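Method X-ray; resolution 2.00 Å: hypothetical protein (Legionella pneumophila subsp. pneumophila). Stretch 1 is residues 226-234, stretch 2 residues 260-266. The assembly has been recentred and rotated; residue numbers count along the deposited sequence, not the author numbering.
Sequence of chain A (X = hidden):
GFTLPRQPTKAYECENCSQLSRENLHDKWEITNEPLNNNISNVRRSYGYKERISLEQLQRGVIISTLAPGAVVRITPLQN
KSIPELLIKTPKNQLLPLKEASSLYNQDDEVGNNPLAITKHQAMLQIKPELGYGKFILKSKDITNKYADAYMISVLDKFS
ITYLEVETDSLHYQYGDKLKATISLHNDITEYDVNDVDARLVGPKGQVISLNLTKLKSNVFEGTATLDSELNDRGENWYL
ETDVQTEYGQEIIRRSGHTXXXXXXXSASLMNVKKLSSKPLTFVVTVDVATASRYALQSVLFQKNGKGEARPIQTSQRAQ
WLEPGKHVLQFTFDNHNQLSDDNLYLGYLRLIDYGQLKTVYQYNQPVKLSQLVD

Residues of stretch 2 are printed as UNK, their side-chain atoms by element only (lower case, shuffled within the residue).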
# COMPACT_ATOMS: atom_id res chain seq x y z
N THR A 226 5.32 -13.78 7.55
CA THR A 226 5.96 -14.35 6.37
C THR A 226 5.03 -14.14 5.22
O THR A 226 3.84 -14.45 5.33
CB THR A 226 6.29 -15.86 6.59
OG1 THR A 226 7.21 -15.93 7.65
CG2 THR A 226 6.92 -16.53 5.35
N LEU A 227 5.56 -13.64 4.11
CA LEU A 227 4.73 -13.41 2.93
C LEU A 227 4.85 -14.63 2.06
O LEU A 227 5.93 -14.93 1.54
CB LEU A 227 5.14 -12.11 2.21
CG LEU A 227 4.87 -10.82 2.99
CD1 LEU A 227 5.76 -9.73 2.50
CD2 LEU A 227 3.41 -10.37 2.88
N ASP A 228 3.78 -15.41 2.00
CA ASP A 228 3.88 -16.67 1.29
C ASP A 228 2.67 -16.89 0.39
O ASP A 228 2.34 -18.03 0.08
CB ASP A 228 4.06 -17.83 2.29
CG ASP A 228 2.98 -18.00 3.35
OD1 ASP A 228 1.97 -17.25 3.31
OD2 ASP A 228 3.15 -18.88 4.23
N SER A 229 2.04 -15.79 -0.06
CA SER A 229 0.95 -15.88 -1.03
C SER A 229 1.53 -16.38 -2.37
O SER A 229 2.60 -15.94 -2.76
CB SER A 229 0.29 -14.52 -1.19
OG SER A 229 -0.69 -14.53 -2.22
N GLU A 230 0.85 -17.32 -3.03
CA GLU A 230 1.33 -17.87 -4.30
C GLU A 230 0.61 -17.26 -5.49
O GLU A 230 0.90 -17.62 -6.63
CB GLU A 230 1.19 -19.40 -4.33
CG GLU A 230 2.14 -20.11 -3.37
CD GLU A 230 2.00 -21.61 -3.35
OE1 GLU A 230 2.53 -22.27 -4.28
OE2 GLU A 230 1.39 -22.14 -2.40
N LEU A 231 -0.30 -16.32 -5.23
CA LEU A 231 -1.11 -15.68 -6.24
C LEU A 231 -0.42 -14.50 -6.89
O LEU A 231 0.35 -13.78 -6.25
CB LEU A 231 -2.44 -15.19 -5.64
CG LEU A 231 -3.30 -16.19 -4.89
CD1 LEU A 231 -4.55 -15.50 -4.39
CD2 LEU A 231 -3.69 -17.41 -5.76
N ASN A 232 -0.75 -14.29 -8.18
CA ASN A 232 -0.27 -13.19 -8.99
C ASN A 232 -1.07 -11.93 -8.59
O ASN A 232 -2.29 -11.95 -8.57
CB ASN A 232 -0.43 -13.56 -10.49
CG ASN A 232 -0.14 -12.45 -11.47
OD1 ASN A 232 0.45 -11.43 -11.16
ND2 ASN A 232 -0.55 -12.64 -12.71
N ASP A 233 -0.37 -10.85 -8.22
CA ASP A 233 -1.04 -9.61 -7.78
C ASP A 233 -1.51 -8.73 -8.96
O ASP A 233 -2.26 -7.78 -8.72
CB ASP A 233 -0.12 -8.81 -6.86
CG ASP A 233 0.18 -9.51 -5.53
OD1 ASP A 233 -0.66 -10.33 -5.09
OD2 ASP A 233 1.18 -9.17 -4.91
N ARG A 234 -1.08 -9.03 -10.20
CA ARG A 234 -1.42 -8.35 -11.46
C ARG A 234 -1.25 -6.80 -11.36
O ARG A 234 -2.14 -6.02 -11.73
CB ARG A 234 -2.84 -8.70 -11.93
CG ARG A 234 -3.09 -10.18 -12.16
CD ARG A 234 -4.42 -10.41 -12.83
NE ARG A 234 -4.36 -9.98 -14.23
CZ ARG A 234 -5.38 -10.03 -15.07
NH1 ARG A 234 -6.56 -10.48 -14.67
NH2 ARG A 234 -5.24 -9.60 -16.32
N UNK A 260 0.94 0.90 2.03
CA UNK A 260 1.06 0.03 0.87
C UNK A 260 2.46 -0.53 0.74
O UNK A 260 3.46 0.11 1.09
c UNK A 260 0.69 0.80 -0.40
N UNK A 261 2.54 -1.72 0.17
CA UNK A 261 3.81 -2.35 -0.16
C UNK A 261 3.57 -3.24 -1.37
O UNK A 261 2.44 -3.64 -1.63
c UNK A 261 4.44 -3.11 1.03
c UNK A 261 3.18 -6.66 1.60
c UNK A 261 2.70 -4.11 2.58
c UNK A 261 3.64 -4.28 1.56
c UNK A 261 3.88 -5.57 1.07
c UNK A 261 1.99 -5.19 3.09
c UNK A 261 2.25 -6.47 2.61
N UNK A 262 4.63 -3.46 -2.15
CA UNK A 262 4.56 -4.29 -3.35
C UNK A 262 5.03 -5.69 -3.04
O UNK A 262 5.93 -5.88 -2.22
c UNK A 262 5.41 -3.67 -4.46
o UNK A 262 5.39 -4.48 -5.62
N UNK A 263 4.47 -6.69 -3.73
CA UNK A 263 4.86 -8.09 -3.51
C UNK A 263 4.96 -8.85 -4.84
O UNK A 263 4.08 -8.68 -5.68
c UNK A 263 5.17 -12.13 -1.40
c UNK A 263 3.24 -11.17 -3.13
c UNK A 263 4.02 -10.26 -2.42
c UNK A 263 4.36 -13.02 -2.09
c UNK A 263 4.99 -10.76 -1.57
o UNK A 263 4.56 -14.36 -1.91
c UNK A 263 3.39 -12.55 -2.96
c UNK A 263 3.84 -8.77 -2.58
N UNK A 264 5.98 -9.72 -5.01
CA UNK A 264 6.05 -10.53 -6.24
C UNK A 264 6.51 -11.97 -5.96
O UNK A 264 7.09 -12.27 -4.93
o UNK A 264 8.34 -9.89 -6.85
c UNK A 264 6.98 -9.88 -7.27
N UNK A 265 6.26 -12.84 -6.92
CA UNK A 265 6.71 -14.23 -6.92
C UNK A 265 8.02 -14.26 -7.74
O UNK A 265 8.04 -13.70 -8.84
c UNK A 265 3.12 -15.13 -7.20
c UNK A 265 5.61 -15.15 -7.47
c UNK A 265 6.12 -16.57 -7.73
c UNK A 265 4.40 -15.19 -6.49
N UNK A 266 9.12 -14.85 -7.24
CA UNK A 266 10.38 -14.86 -8.02
C UNK A 266 10.29 -15.87 -9.17
O UNK A 266 10.92 -16.92 -9.14
c UNK A 266 11.43 -15.24 -6.97
c UNK A 266 10.68 -16.07 -5.96
c UNK A 266 9.29 -15.52 -5.92
O HOH W 1 1.86 -6.74 -4.89

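Position 260 carries a single side-chain carbon, with nothing beyond it. It lies out of reach of stretch 1. One carbon makes it Ala260.

Position 261 has seven side-chain carbons: one, then a six-membered ring of carbon with no oxygen. Its CA-to-CB bond points sideways, but the end of the side chain comes nearer to stretch 1. A ring carbon lies 3.9 Å from CD2 of Leu227. A bare six-carbon ring on one carbon is Phe261, and the ring atom is CE2. The contact is apolar.

Position 262 has one carbon and one oxygen, unbranched. The CA-to-CB bond points away from stretch 1, and no contact is made. This is Ser262. Its hydroxyl is hydrogen-bonded elsewhere in the structure.

Position 263 has eight side-chain atoms: one carbon, then a six-carbon ring bearing one oxygen. Its CA-to-CB bond points toward stretch 1. The oxygen borne by the ring lies 2.7 Å from O of Ser229, and a ring carbon lies 3.6 Å from CB of Leu227. A ring with a hydroxyl at its far end is Tyr263. OH donates a hydrogen bond to Ser229 O, which lies near the ring plane. The carbon near Leu227 CB is CE1. On the ring edge, CD2 is 3.4 Å from Asp233 OD2.

Position 264 again has one carbon and one oxygen. Its CA-to-CB bond points away, as that of 262 does, in keeping with the alternation of a strand. It makes no contact with stretch 1. This is Ser264.

Position 265 has four carbons, forked at the first, with one arm two carbons long. Its CA-to-CB bond points toward stretch 1. The end of the long arm is 3.2 Å from O of Leu231 and 3.4 Å from O of Glu230. The fork and the unequal arms give Ile265, and the end atom is CD1. It packs against backbone rather than against the side chains of those two residues, whose CA-to-CB bonds point away.

Position 266 has three carbons that close a ring onto the backbone N. It is out of reach of stretch 1. This is Pro266.

The contact buries 402 Å², and Tyr263 has the largest covered area. Its ring packs against Leu227 while its hydroxyl reaches the irregular backbone at Ser229. Asp233 OD2 and Tyr263 O are 3.0 Å apart, but both are acceptors and do not bond. Water 1 instead links the stretches: it donates to Asp233 OD2 at 2.5 Å and accepts from Tyr263 N at 2.9 Å.

Stretch 2 260-266: AFSYSIP
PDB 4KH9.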